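Local coordinates for protein N-alpha-acetyltransferase 35, NatC auxiliary subunit (Saccharomyces cerevisiae, PDB 6YGA) that serves as the large auxiliary subunit of the yeast NatC N-terminal acetyltransferase, which acetylates the N-terminal Met of the L-A virus Gag protein, at residues 214-219 with 264-269; 100-105 with 291-296; 557-562 with 723-728; 580-585 with 601-606. All coordinates share one frame; numbering follows the deposited sequence.

Interaction 1 of 4, residues 214-219 with 264-269; sequences SLHLTM and LQLSPP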
loop_
_atom_site.group_PDB
_atom_site.type_symbol
_atom_site.label_atom_id
_atom_site.label_comp_id
_atom_site.label_asym_id
_atom_site.label_seq_id
_atom_site.Cartn_x
_atom_site.Cartn_y
_atom_site.Cartn_z
ATOM N N SER B 214 -14.013 5.627 -41.947
ATOM C CA SER B 214 -13.478 4.307 -41.663
ATOM C C SER B 214 -13.540 4.054 -40.165
ATOM O O SER B 214 -13.692 4.981 -39.365
ATOM C CB SER B 214 -12.033 4.164 -42.164
ATOM O OG SER B 214 -11.438 2.970 -41.686
ATOM N N LEU B 215 -13.423 2.778 -39.791
ATOM C CA LEU B 215 -13.413 2.425 -38.376
ATOM C C LEU B 215 -12.200 3.018 -37.671
ATOM O O LEU B 215 -12.289 3.423 -36.506
ATOM C CB LEU B 215 -13.446 0.906 -38.212
ATOM C CG LEU B 215 -14.814 0.220 -38.244
ATOM C CD1 LEU B 215 -14.680 -1.262 -37.924
ATOM C CD2 LEU B 215 -15.769 0.896 -37.273
ATOM N N HIS B 216 -11.057 3.078 -38.361
ATOM C CA HIS B 216 -9.879 3.714 -37.778
ATOM C C HIS B 216 -10.128 5.195 -37.517
ATOM O O HIS B 216 -9.676 5.739 -36.502
ATOM C CB HIS B 216 -8.667 3.530 -38.693
ATOM C CG HIS B 216 -8.170 2.119 -38.771
ATOM N ND1 HIS B 216 -8.754 1.167 -39.579
ATOM C CD2 HIS B 216 -7.139 1.501 -38.147
ATOM C CE1 HIS B 216 -8.106 0.022 -39.448
ATOM N NE2 HIS B 216 -7.122 0.198 -38.583
ATOM N N LEU B 217 -10.851 5.862 -38.419
ATOM C CA LEU B 217 -11.156 7.275 -38.219
ATOM C C LEU B 217 -12.092 7.473 -37.034
ATOM O O LEU B 217 -11.892 8.387 -36.225
ATOM C CB LEU B 217 -11.765 7.869 -39.486
ATOM C CG LEU B 217 -12.089 9.359 -39.420
ATOM C CD1 LEU B 217 -10.811 10.186 -39.377
ATOM C CD2 LEU B 217 -12.957 9.759 -40.597
ATOM N N THR B 218 -13.119 6.627 -36.916
ATOM C CA THR B 218 -14.003 6.694 -35.756
ATOM C C THR B 218 -13.223 6.484 -34.465
ATOM O O THR B 218 -13.450 7.182 -33.470
ATOM C CB THR B 218 -15.117 5.652 -35.881
ATOM O OG1 THR B 218 -15.696 5.719 -37.191
ATOM C CG2 THR B 218 -16.200 5.901 -34.845
HETATM N N MSE B 219 -12.294 5.531 -34.467
HETATM C CA MSE B 219 -11.420 5.284 -33.324
HETATM C C MSE B 219 -10.661 6.537 -32.901
HETATM O O MSE B 219 -10.611 6.878 -31.718
HETATM C CB MSE B 219 -10.425 4.174 -33.655
HETATM C CG MSE B 219 -10.891 2.782 -33.286
HETATM SE SE MSE B 219 -10.465 2.355 -31.435
HETATM C CE MSE B 219 -8.513 2.304 -31.590
ATOM N N LEU B 264 -11.461 -4.496 -35.583
ATOM C CA LEU B 264 -10.284 -4.112 -36.345
ATOM C C LEU B 264 -9.015 -4.487 -35.594
ATOM O O LEU B 264 -9.018 -4.710 -34.379
ATOM C CB LEU B 264 -10.289 -2.611 -36.664
ATOM C CG LEU B 264 -10.341 -1.612 -35.510
ATOM C CD1 LEU B 264 -8.959 -1.093 -35.191
ATOM C CD2 LEU B 264 -11.247 -0.470 -35.887
ATOM N N GLN B 265 -7.923 -4.549 -36.348
ATOM C CA GLN B 265 -6.612 -4.924 -35.842
ATOM C C GLN B 265 -5.691 -3.715 -35.915
ATOM O O GLN B 265 -5.631 -3.038 -36.948
ATOM C CB GLN B 265 -6.035 -6.085 -36.654
ATOM C CG GLN B 265 -4.990 -6.914 -35.930
ATOM C CD GLN B 265 -5.585 -7.772 -34.831
ATOM O OE1 GLN B 265 -6.800 -7.957 -34.761
ATOM N NE2 GLN B 265 -4.730 -8.302 -33.966
ATOM N N LEU B 266 -4.972 -3.455 -34.826
ATOM C CA LEU B 266 -4.105 -2.290 -34.701
ATOM C C LEU B 266 -2.658 -2.725 -34.538
ATOM O O LEU B 266 -2.357 -3.606 -33.724
ATOM C CB LEU B 266 -4.511 -1.433 -33.507
ATOM C CG LEU B 266 -5.854 -0.723 -33.599
ATOM C CD1 LEU B 266 -6.453 -0.591 -32.216
ATOM C CD2 LEU B 266 -5.681 0.638 -34.247
ATOM N N SER B 267 -1.767 -2.089 -35.290
ATOM C CA SER B 267 -0.335 -2.325 -35.174
ATOM C C SER B 267 0.407 -0.995 -35.210
ATOM O O SER B 267 0.535 -0.385 -36.280
ATOM C CB SER B 267 0.161 -3.244 -36.292
ATOM O OG SER B 267 -0.275 -4.576 -36.089
ATOM N N PRO B 268 0.888 -0.504 -34.069
ATOM C CA PRO B 268 1.718 0.694 -34.092
ATOM C C PRO B 268 2.998 0.435 -34.853
ATOM O O PRO B 268 3.452 -0.721 -34.968
ATOM C CB PRO B 268 1.989 0.963 -32.603
ATOM C CG PRO B 268 0.909 0.246 -31.875
ATOM C CD PRO B 268 0.615 -0.968 -32.700
ATOM N N PRO B 269 3.623 1.479 -35.398
ATOM C CA PRO B 269 4.933 1.299 -36.031
ATOM C C PRO B 269 5.928 0.697 -35.053
ATOM O O PRO B 269 5.981 1.071 -33.879
ATOM C CB PRO B 269 5.330 2.723 -36.439
ATOM C CG PRO B 269 4.044 3.446 -36.564
ATOM C CD PRO B 269 3.144 2.866 -35.511
#
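The first turn of helix 215-231 meets an extended stretch of loop here, and Ser214 N-caps the helix: its OG takes a weak bond from His216 N, while its carbonyl O accepts from both Thr218 N and Thr218 OG1. The main bump is Leu264. Its CG lies between the backbone N and the carbonyl carbon (chi1 58°), which turns both methyls onto the helix. CD2 drops into the hollow between Leu215 and Met219, one turn apart, with Leu264 CD2 3.5 Å from Leu215 CB and 4.2 Å from Met219 CG. The other methyl, CD1, lies over one face of the His216 ring, whose edge is turned to the carbonyl of Gln265. The second bump, Leu266, reaches in from further along the loop, and helix 85-104 meets it through Ala91 and Asp94. Met219, a selenomethionine, bends at chi2 and chi3 and so carries its terminal methyl out to Leu266; the side chain also packs on Val257 and Ile260 of helix 245-260. The loop thus bridges helices 215-231 and 85-104 near the protein surface, mostly through apolar contacts. At the ends of the two chains, Met219 CE and Leu266 CD1 touch tip to tip at 3.6 Å.

Interaction 2 of 4, residues 100-105 with 291-296; sequences VISWLN and TKLPTD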
loop_
_atom_site.group_PDB
_atom_site.type_symbol
_atom_site.label_atom_id
_atom_site.label_comp_id
_atom_site.label_asym_id
_atom_site.label_seq_id
_atom_site.Cartn_x
_atom_site.Cartn_y
_atom_site.Cartn_z
ATOM N N VAL B 100 -1.690 4.763 -20.381
ATOM C CA VAL B 100 -2.194 5.564 -19.266
ATOM C C VAL B 100 -2.935 4.681 -18.270
ATOM O O VAL B 100 -2.767 4.817 -17.052
ATOM C CB VAL B 100 -3.086 6.706 -19.791
ATOM C CG1 VAL B 100 -3.766 7.434 -18.639
ATOM C CG2 VAL B 100 -2.270 7.680 -20.633
ATOM N N ILE B 101 -3.747 3.748 -18.772
ATOM C CA ILE B 101 -4.496 2.848 -17.898
ATOM C C ILE B 101 -3.547 1.927 -17.139
ATOM O O ILE B 101 -3.680 1.737 -15.925
ATOM C CB ILE B 101 -5.527 2.048 -18.716
ATOM C CG1 ILE B 101 -6.561 2.986 -19.346
ATOM C CG2 ILE B 101 -6.210 1.001 -17.847
ATOM C CD1 ILE B 101 -7.486 2.308 -20.343
ATOM N N SER B 102 -2.572 1.344 -17.845
ATOM C CA SER B 102 -1.603 0.462 -17.198
ATOM C C SER B 102 -0.845 1.190 -16.093
ATOM O O SER B 102 -0.522 0.600 -15.054
ATOM C CB SER B 102 -0.635 -0.094 -18.244
ATOM O OG SER B 102 0.280 -1.016 -17.684
ATOM N N TRP B 103 -0.567 2.480 -16.297
ATOM C CA TRP B 103 0.167 3.268 -15.313
ATOM C C TRP B 103 -0.665 3.499 -14.054
ATOM O O TRP B 103 -0.203 3.233 -12.938
ATOM C CB TRP B 103 0.587 4.596 -15.948
ATOM C CG TRP B 103 1.158 5.611 -15.009
ATOM C CD1 TRP B 103 1.939 5.376 -13.917
ATOM C CD2 TRP B 103 0.987 7.032 -15.083
ATOM N NE1 TRP B 103 2.267 6.562 -13.305
ATOM C CE2 TRP B 103 1.695 7.593 -14.002
ATOM C CE3 TRP B 103 0.305 7.883 -15.958
ATOM C CZ2 TRP B 103 1.741 8.964 -13.773
ATOM C CZ3 TRP B 103 0.352 9.243 -15.730
ATOM C CH2 TRP B 103 1.064 9.772 -14.646
ATOM N N LEU B 104 -1.899 3.980 -14.213
ATOM C CA LEU B 104 -2.723 4.396 -13.082
ATOM C C LEU B 104 -3.593 3.268 -12.533
ATOM O O LEU B 104 -3.679 3.091 -11.314
ATOM C CB LEU B 104 -3.602 5.581 -13.493
ATOM C CG LEU B 104 -2.860 6.769 -14.110
ATOM C CD1 LEU B 104 -3.835 7.806 -14.650
ATOM C CD2 LEU B 104 -1.925 7.393 -13.093
ATOM N N ASN B 105 -4.257 2.513 -13.413
ATOM C CA ASN B 105 -5.142 1.444 -12.957
ATOM C C ASN B 105 -4.362 0.217 -12.498
ATOM O O ASN B 105 -4.697 -0.383 -11.470
ATOM C CB ASN B 105 -6.123 1.057 -14.066
ATOM C CG ASN B 105 -7.104 2.165 -14.400
ATOM O OD1 ASN B 105 -6.712 3.237 -14.862
ATOM N ND2 ASN B 105 -8.388 1.906 -14.182
ATOM N N THR B 291 5.230 -4.260 -19.146
ATOM C CA THR B 291 4.184 -5.195 -18.766
ATOM C C THR B 291 3.073 -5.195 -19.809
ATOM O O THR B 291 2.850 -4.200 -20.505
ATOM C CB THR B 291 3.624 -4.831 -17.388
ATOM O OG1 THR B 291 4.711 -4.580 -16.490
ATOM C CG2 THR B 291 2.775 -5.961 -16.822
ATOM N N LYS B 292 2.384 -6.331 -19.921
ATOM C CA LYS B 292 1.277 -6.448 -20.860
ATOM C C LYS B 292 0.220 -5.386 -20.581
ATOM O O LYS B 292 -0.190 -5.182 -19.435
ATOM C CB LYS B 292 0.661 -7.844 -20.777
ATOM C CG LYS B 292 -0.577 -8.031 -21.643
ATOM C CD LYS B 292 -0.953 -9.499 -21.750
ATOM C CE LYS B 292 -2.246 -9.694 -22.530
ATOM N NZ LYS B 292 -3.431 -9.176 -21.791
ATOM N N LEU B 293 -0.213 -4.711 -21.637
ATOM C CA LEU B 293 -1.164 -3.620 -21.530
ATOM C C LEU B 293 -2.591 -4.154 -21.457
ATOM O O LEU B 293 -2.862 -5.289 -21.856
ATOM C CB LEU B 293 -1.015 -2.685 -22.726
ATOM C CG LEU B 293 0.351 -2.019 -22.898
ATOM C CD1 LEU B 293 0.460 -1.361 -24.265
ATOM C CD2 LEU B 293 0.582 -1.002 -21.795
ATOM N N PRO B 294 -3.525 -3.355 -20.938
ATOM C CA PRO B 294 -4.936 -3.755 -20.984
ATOM C C PRO B 294 -5.409 -3.907 -22.422
ATOM O O PRO B 294 -4.864 -3.296 -23.344
ATOM C CB PRO B 294 -5.658 -2.602 -20.278
ATOM C CG PRO B 294 -4.621 -1.976 -19.422
ATOM C CD PRO B 294 -3.328 -2.117 -20.163
ATOM N N THR B 295 -6.441 -4.729 -22.609
ATOM C CA THR B 295 -6.966 -4.999 -23.942
ATOM C C THR B 295 -8.132 -4.097 -24.327
ATOM O O THR B 295 -8.502 -4.065 -25.506
ATOM C CB THR B 295 -7.403 -6.466 -24.061
ATOM O OG1 THR B 295 -8.553 -6.695 -23.238
ATOM C CG2 THR B 295 -6.279 -7.398 -23.622
ATOM N N ASP B 296 -8.717 -3.366 -23.377
ATOM C CA ASP B 296 -9.862 -2.510 -23.660
ATOM C C ASP B 296 -9.718 -1.197 -22.898
ATOM O O ASP B 296 -8.744 -0.975 -22.173
ATOM C CB ASP B 296 -11.182 -3.219 -23.320
ATOM C CG ASP B 296 -11.298 -3.603 -21.848
ATOM O OD1 ASP B 296 -10.478 -3.156 -21.019
ATOM O OD2 ASP B 296 -12.230 -4.367 -21.521
HETATM O O HOH W 1 2.812 -1.829 -19.251
#
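Ile101 holds CG2 anti to its backbone N, beside the carbonyl carbon, and CG1 anti to the carbonyl carbon (chi1 -63°), so one branch drops onto Pro294 while the other runs along toward Asp296. Ile101 CG2 packs on Pro294 CG at 3.7 Å, and Ile101 CD1 lies 4.0 Å from Asp296 O. Next along the helix, Ser102 CB fits between Leu293 and the proline, 3.9 Å from both Leu293 CD2 and Pro294 CD. Ser102 has OG anti to the backbone N (chi1 -177°), which brings the hydroxyl to a water, Ser102 OG lying 3.1 Å from its oxygen; that water donates to Thr291 O at 2.7 Å, a polar link beside the apolar patch. Thr291 also packs on Asn147 of the N-alpha-acetyltransferase 30 chain. The loop thus lies along the last turns of helix 85-104, held further by Arg98 bonding to Pro294 O, while Val100 and Trp103 of the same helix turn to helix 142-167.

Interaction 3 of 4, residues 557-562 with 723-728; sequences FQFAIL and PIQTLR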
loop_
_atom_site.group_PDB
_atom_site.type_symbol
_atom_site.label_atom_id
_atom_site.label_comp_id
_atom_site.label_asym_id
_atom_site.label_seq_id
_atom_site.Cartn_x
_atom_site.Cartn_y
_atom_site.Cartn_z
ATOM N N PHE B 557 -17.759 -18.723 19.715
ATOM C CA PHE B 557 -18.387 -20.027 19.923
ATOM C C PHE B 557 -17.906 -21.046 18.894
ATOM O O PHE B 557 -17.626 -22.201 19.237
ATOM C CB PHE B 557 -19.909 -19.899 19.869
ATOM C CG PHE B 557 -20.542 -19.607 21.198
ATOM C CD1 PHE B 557 -20.604 -20.582 22.178
ATOM C CD2 PHE B 557 -21.085 -18.361 21.462
ATOM C CE1 PHE B 557 -21.191 -20.319 23.403
ATOM C CE2 PHE B 557 -21.674 -18.092 22.683
ATOM C CZ PHE B 557 -21.726 -19.072 23.655
ATOM N N GLN B 558 -17.807 -20.637 17.627
ATOM C CA GLN B 558 -17.332 -21.540 16.585
ATOM C C GLN B 558 -15.926 -22.040 16.895
ATOM O O GLN B 558 -15.634 -23.233 16.757
ATOM C CB GLN B 558 -17.364 -20.830 15.232
ATOM C CG GLN B 558 -16.994 -21.713 14.060
ATOM C CD GLN B 558 -18.022 -22.796 13.810
ATOM O OE1 GLN B 558 -18.967 -22.603 13.046
ATOM N NE2 GLN B 558 -17.842 -23.944 14.455
ATOM N N PHE B 559 -15.041 -21.132 17.314
ATOM C CA PHE B 559 -13.685 -21.524 17.683
ATOM C C PHE B 559 -13.699 -22.513 18.842
ATOM O O PHE B 559 -12.981 -23.518 18.824
ATOM C CB PHE B 559 -12.867 -20.280 18.041
ATOM C CG PHE B 559 -11.407 -20.552 18.305
ATOM C CD1 PHE B 559 -10.980 -20.982 19.553
ATOM C CD2 PHE B 559 -10.459 -20.353 17.311
ATOM C CE1 PHE B 559 -9.641 -21.220 19.801
ATOM C CE2 PHE B 559 -9.118 -20.586 17.554
ATOM C CZ PHE B 559 -8.708 -21.023 18.801
ATOM N N ALA B 560 -14.523 -22.241 19.862
ATOM C CA ALA B 560 -14.569 -23.092 21.049
ATOM C C ALA B 560 -15.092 -24.487 20.726
ATOM O O ALA B 560 -14.664 -25.472 21.342
ATOM C CB ALA B 560 -15.430 -22.431 22.124
ATOM N N ILE B 561 -16.015 -24.590 19.768
ATOM C CA ILE B 561 -16.464 -25.899 19.305
ATOM C C ILE B 561 -15.321 -26.638 18.621
ATOM O O ILE B 561 -15.101 -27.830 18.864
ATOM C CB ILE B 561 -17.687 -25.742 18.380
ATOM C CG1 ILE B 561 -18.913 -25.298 19.186
ATOM C CG2 ILE B 561 -17.968 -27.035 17.624
ATOM C CD1 ILE B 561 -20.091 -24.880 18.331
ATOM N N LEU B 562 -14.561 -25.941 17.773
ATOM C CA LEU B 562 -13.432 -26.577 17.100
ATOM C C LEU B 562 -12.393 -27.059 18.105
ATOM O O LEU B 562 -11.866 -28.172 17.984
ATOM C CB LEU B 562 -12.803 -25.615 16.091
ATOM C CG LEU B 562 -13.680 -25.277 14.883
ATOM C CD1 LEU B 562 -13.093 -24.132 14.076
ATOM C CD2 LEU B 562 -13.870 -26.507 14.010
ATOM N N PRO B 723 -14.318 -13.773 8.687
ATOM C CA PRO B 723 -14.128 -14.939 7.819
ATOM C C PRO B 723 -14.769 -16.184 8.411
ATOM O O PRO B 723 -15.089 -16.253 9.599
ATOM C CB PRO B 723 -12.604 -15.083 7.741
ATOM C CG PRO B 723 -12.107 -14.450 8.989
ATOM C CD PRO B 723 -13.050 -13.314 9.280
ATOM N N ILE B 724 -14.954 -17.181 7.553
ATOM C CA ILE B 724 -15.572 -18.441 7.945
ATOM C C ILE B 724 -14.473 -19.409 8.365
ATOM O O ILE B 724 -13.572 -19.718 7.578
ATOM C CB ILE B 724 -16.411 -19.026 6.799
ATOM C CG1 ILE B 724 -17.365 -17.970 6.232
ATOM C CG2 ILE B 724 -17.184 -20.246 7.271
ATOM C CD1 ILE B 724 -18.411 -17.496 7.206
ATOM N N GLN B 725 -14.544 -19.890 9.604
ATOM C CA GLN B 725 -13.572 -20.854 10.120
ATOM C C GLN B 725 -13.923 -22.225 9.554
ATOM O O GLN B 725 -14.845 -22.890 10.033
ATOM C CB GLN B 725 -13.572 -20.851 11.645
ATOM C CG GLN B 725 -13.238 -19.492 12.252
ATOM C CD GLN B 725 -13.281 -19.488 13.769
ATOM O OE1 GLN B 725 -12.550 -20.228 14.428
ATOM N NE2 GLN B 725 -14.142 -18.647 14.332
ATOM N N THR B 726 -13.173 -22.654 8.539
ATOM C CA THR B 726 -13.528 -23.795 7.706
ATOM C C THR B 726 -12.595 -24.973 7.957
ATOM O O THR B 726 -11.374 -24.807 8.040
ATOM C CB THR B 726 -13.481 -23.405 6.223
ATOM O OG1 THR B 726 -14.222 -22.193 6.030
ATOM C CG2 THR B 726 -14.072 -24.505 5.348
ATOM N N LEU B 727 -13.179 -26.163 8.079
ATOM C CA LEU B 727 -12.406 -27.394 8.142
ATOM C C LEU B 727 -11.902 -27.748 6.755
ATOM O O LEU B 727 -12.585 -27.510 5.759
ATOM C CB LEU B 727 -13.257 -28.545 8.679
ATOM C CG LEU B 727 -13.536 -28.517 10.175
ATOM C CD1 LEU B 727 -14.321 -29.741 10.600
ATOM C CD2 LEU B 727 -12.220 -28.428 10.914
ATOM N N ARG B 728 -10.705 -28.321 6.692
ATOM C CA ARG B 728 -10.168 -28.798 5.427
ATOM C C ARG B 728 -9.235 -29.966 5.699
ATOM O O ARG B 728 -8.454 -29.938 6.655
ATOM C CB ARG B 728 -9.447 -27.682 4.659
ATOM C CG ARG B 728 -10.307 -27.079 3.556
ATOM C CD ARG B 728 -9.772 -25.762 3.030
ATOM N NE ARG B 728 -10.817 -25.021 2.328
ATOM C CZ ARG B 728 -10.665 -23.805 1.813
ATOM N NH1 ARG B 728 -9.500 -23.177 1.915
ATOM N NH2 ARG B 728 -11.680 -23.215 1.198
#
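Gln725 is the centre of the tight part, projecting from strand 724-729 into the surface of helix 511-564. With CG anti to its carbonyl carbon (chi1 -59°) and the chain extended beyond it, the side chain delivers its amide among Gln558, Phe559 and Leu562. The oxygen comes in at the edge of the phenyl ring, close to its plane: Gln725 OE1 is 3.6 Å from both Phe559 CD2 and Phe559 CB. It also lies 4.0 Å from Leu562 CD1. On the amide's other side, Gln725 NE2 stands 4.0 Å from Gln558 CB, where the two glutamine side chains run alongside in opposing senses, amide planes 83° apart. This nitrogen bonds to Glu555 OE1, one turn back on the helix, which helps fix the amide's rotation amid largely apolar neighbours.

The contact loosens toward Leu727, which meets the helix with one methyl: Leu562 CD2 and Leu727 CD2 touch tip to tip at 4.0 Å. Beyond, Arg728 is exposed and pairs with Glu711, while Thr726 points away from the helix. Gln725 O is held by Asn688 of helix 668-701. The axes of the segments 557-562 and 724-728 run 22° apart, 9.8 Å at closest approach: a two-stranded antiparallel hairpin, 708-713 with 724-729, laid against a long helix of the TPR-like helical part of the subunit.

Interaction 4 of 4, residues 580-585 with 601-606; sequences NERLIH and PEYEVF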
loop_
_atom_site.group_PDB
_atom_site.type_symbol
_atom_site.label_atom_id
_atom_site.label_comp_id
_atom_site.label_asym_id
_atom_site.label_seq_id
_atom_site.Cartn_x
_atom_site.Cartn_y
_atom_site.Cartn_z
ATOM N N ASN B 580 7.823 -18.175 23.416
ATOM C CA ASN B 580 6.737 -18.721 24.214
ATOM C C ASN B 580 5.433 -18.032 23.833
ATOM O O ASN B 580 5.424 -16.962 23.219
ATOM C CB ASN B 580 7.008 -18.582 25.727
ATOM C CG ASN B 580 7.175 -17.137 26.171
ATOM O OD1 ASN B 580 6.221 -16.359 26.170
ATOM N ND2 ASN B 580 8.388 -16.782 26.584
ATOM N N GLU B 581 4.322 -18.669 24.210
ATOM C CA GLU B 581 3.014 -18.189 23.779
ATOM C C GLU B 581 2.647 -16.857 24.425
ATOM O O GLU B 581 1.895 -16.075 23.835
ATOM C CB GLU B 581 1.944 -19.244 24.071
ATOM C CG GLU B 581 1.998 -19.846 25.468
ATOM C CD GLU B 581 0.825 -20.773 25.744
ATOM O OE1 GLU B 581 -0.317 -20.415 25.385
ATOM O OE2 GLU B 581 1.046 -21.861 26.315
ATOM N N ARG B 582 3.166 -16.574 25.623
ATOM C CA ARG B 582 2.881 -15.291 26.259
ATOM C C ARG B 582 3.503 -14.137 25.480
ATOM O O ARG B 582 2.863 -13.096 25.283
ATOM C CB ARG B 582 3.377 -15.290 27.706
ATOM C CG ARG B 582 3.089 -13.994 28.456
ATOM C CD ARG B 582 3.570 -14.058 29.899
ATOM N NE ARG B 582 2.792 -15.002 30.695
ATOM C CZ ARG B 582 1.803 -14.655 31.512
ATOM N NH1 ARG B 582 1.472 -13.379 31.653
ATOM N NH2 ARG B 582 1.149 -15.585 32.196
ATOM N N LEU B 583 4.750 -14.299 25.031
ATOM C CA LEU B 583 5.392 -13.248 24.247
ATOM C C LEU B 583 4.663 -13.025 22.929
ATOM O O LEU B 583 4.500 -11.881 22.486
ATOM C CB LEU B 583 6.857 -13.599 23.993
ATOM C CG LEU B 583 7.783 -13.609 25.211
ATOM C CD1 LEU B 583 9.186 -14.063 24.829
ATOM C CD2 LEU B 583 7.821 -12.232 25.858
ATOM N N ILE B 584 4.210 -14.104 22.290
ATOM C CA ILE B 584 3.509 -13.978 21.017
ATOM C C ILE B 584 2.155 -13.311 21.217
ATOM O O ILE B 584 1.732 -12.479 20.403
ATOM C CB ILE B 584 3.378 -15.358 20.346
ATOM C CG1 ILE B 584 4.756 -15.880 19.939
ATOM C CG2 ILE B 584 2.467 -15.289 19.133
ATOM C CD1 ILE B 584 4.740 -17.305 19.455
ATOM N N HIS B 585 1.459 -13.651 22.305
ATOM C CA HIS B 585 0.191 -12.995 22.607
ATOM C C HIS B 585 0.379 -11.503 22.857
ATOM O O HIS B 585 -0.409 -10.684 22.373
ATOM C CB HIS B 585 -0.470 -13.650 23.817
ATOM C CG HIS B 585 -1.623 -12.867 24.362
ATOM N ND1 HIS B 585 -2.913 -13.022 23.904
ATOM C CD2 HIS B 585 -1.674 -11.900 25.308
ATOM C CE1 HIS B 585 -3.711 -12.195 24.555
ATOM N NE2 HIS B 585 -2.984 -11.501 25.410
ATOM N N PRO B 601 -7.265 -6.612 28.509
ATOM C CA PRO B 601 -7.298 -7.741 29.445
ATOM C C PRO B 601 -5.959 -8.459 29.496
ATOM O O PRO B 601 -5.252 -8.580 28.493
ATOM C CB PRO B 601 -8.396 -8.644 28.873
ATOM C CG PRO B 601 -9.263 -7.723 28.082
ATOM C CD PRO B 601 -8.326 -6.707 27.492
ATOM N N GLU B 602 -5.614 -8.931 30.691
ATOM C CA GLU B 602 -4.363 -9.641 30.898
ATOM C C GLU B 602 -4.375 -10.982 30.171
ATOM O O GLU B 602 -5.426 -11.528 29.825
ATOM C CB GLU B 602 -4.111 -9.859 32.391
ATOM C CG GLU B 602 -3.744 -8.597 33.160
ATOM C CD GLU B 602 -2.338 -8.109 32.850
ATOM O OE1 GLU B 602 -1.507 -8.927 32.402
ATOM O OE2 GLU B 602 -2.063 -6.908 33.056
ATOM N N TYR B 603 -3.172 -11.512 29.945
ATOM C CA TYR B 603 -3.030 -12.807 29.289
ATOM C C TYR B 603 -3.847 -13.882 29.998
ATOM O O TYR B 603 -4.487 -14.716 29.349
ATOM C CB TYR B 603 -1.549 -13.181 29.235
ATOM C CG TYR B 603 -1.247 -14.559 28.701
ATOM C CD1 TYR B 603 -1.135 -14.789 27.336
ATOM C CD2 TYR B 603 -1.040 -15.625 29.564
ATOM C CE1 TYR B 603 -0.843 -16.048 26.847
ATOM C CE2 TYR B 603 -0.750 -16.885 29.087
ATOM C CZ TYR B 603 -0.652 -17.092 27.729
ATOM O OH TYR B 603 -0.361 -18.352 27.262
ATOM N N GLU B 604 -3.864 -13.856 31.333
ATOM C CA GLU B 604 -4.601 -14.863 32.088
ATOM C C GLU B 604 -6.104 -14.772 31.845
ATOM O O GLU B 604 -6.800 -15.794 31.876
ATOM C CB GLU B 604 -4.295 -14.729 33.581
ATOM C CG GLU B 604 -2.873 -15.123 33.978
ATOM C CD GLU B 604 -1.856 -14.018 33.748
ATOM O OE1 GLU B 604 -2.246 -12.931 33.271
ATOM O OE2 GLU B 604 -0.663 -14.240 34.050
ATOM N N VAL B 605 -6.624 -13.567 31.602
ATOM C CA VAL B 605 -8.055 -13.418 31.346
ATOM C C VAL B 605 -8.426 -14.037 30.004
ATOM O O VAL B 605 -9.473 -14.685 29.873
ATOM C CB VAL B 605 -8.461 -11.935 31.419
ATOM C CG1 VAL B 605 -9.948 -11.772 31.139
ATOM C CG2 VAL B 605 -8.104 -11.352 32.780
ATOM N N PHE B 606 -7.578 -13.848 28.986
ATOM C CA PHE B 606 -7.803 -14.494 27.695
ATOM C C PHE B 606 -7.877 -16.009 27.845
ATOM O O PHE B 606 -8.742 -16.658 27.245
ATOM C CB PHE B 606 -6.692 -14.121 26.711
ATOM C CG PHE B 606 -6.895 -12.800 26.009
ATOM C CD1 PHE B 606 -6.439 -11.617 26.575
ATOM C CD2 PHE B 606 -7.508 -12.747 24.764
ATOM C CE1 PHE B 606 -6.612 -10.404 25.922
ATOM C CE2 PHE B 606 -7.685 -11.535 24.106
ATOM C CZ PHE B 606 -7.235 -10.363 24.687
HETATM O O HOH W 2 -3.231 -9.411 26.887
#
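Tyr603, His585 and Phe606 form an aromatic cluster in which each ring stands steeply to the next. The edge of Tyr603 points at the face of His585, the planes 74° apart, with Tyr603 CD1 3.6 Å from His585 CD2. The imidazole in turn presents its own edge to the face of Phe606, its CE1 over the centre of that ring, planes 68° apart; His585 CE1 and Phe606 CD1 are 3.4 Å apart. Arg582 is extended to CD and bent at chi3, so that Tyr603 CD2 lies under one face of the guanidinium, toward its rim, the planes tilted 47°. Its edge meets Glu604: Arg582 NH2 bonds Glu604 OE2 at 2.9 Å, nearly straight. At the tyrosine's tip, Tyr603 OH is 2.8 Å from Glu581 OE1. A water joins His585 NE2 to Pro601 O. Both guanidinium nitrogens share one Glu604 oxygen, NH1 weakly, which ties the guanidinium beside Tyr603; water probably softens this salt bridge between exposed side chains, while the rings pack inward to Phe589 and Trp470.

Overall arrangement
The four contacts form two pairs, well apart in the subunit. Interactions 1 and 2 share helix 85-104: Leu266 of interaction 1 rests on it, and interaction 2 uses its last turns. Their centres are 18 Å apart, and along the chain 214-269 falls between the two segments of interaction 2. Interactions 3 and 4 lie around the end of helix 511-564 and the short helices that follow it, centres 21 Å apart, with 580-606 falling between 562 and 723. The pairs are well separated: 41 Å between centres of interactions 2 and 3, and 65 Å between those of 1 and 4, across the chain's centre. Residues of the segments of interactions 2 and 4 also pack on the N-alpha-acetyltransferase 30 chain.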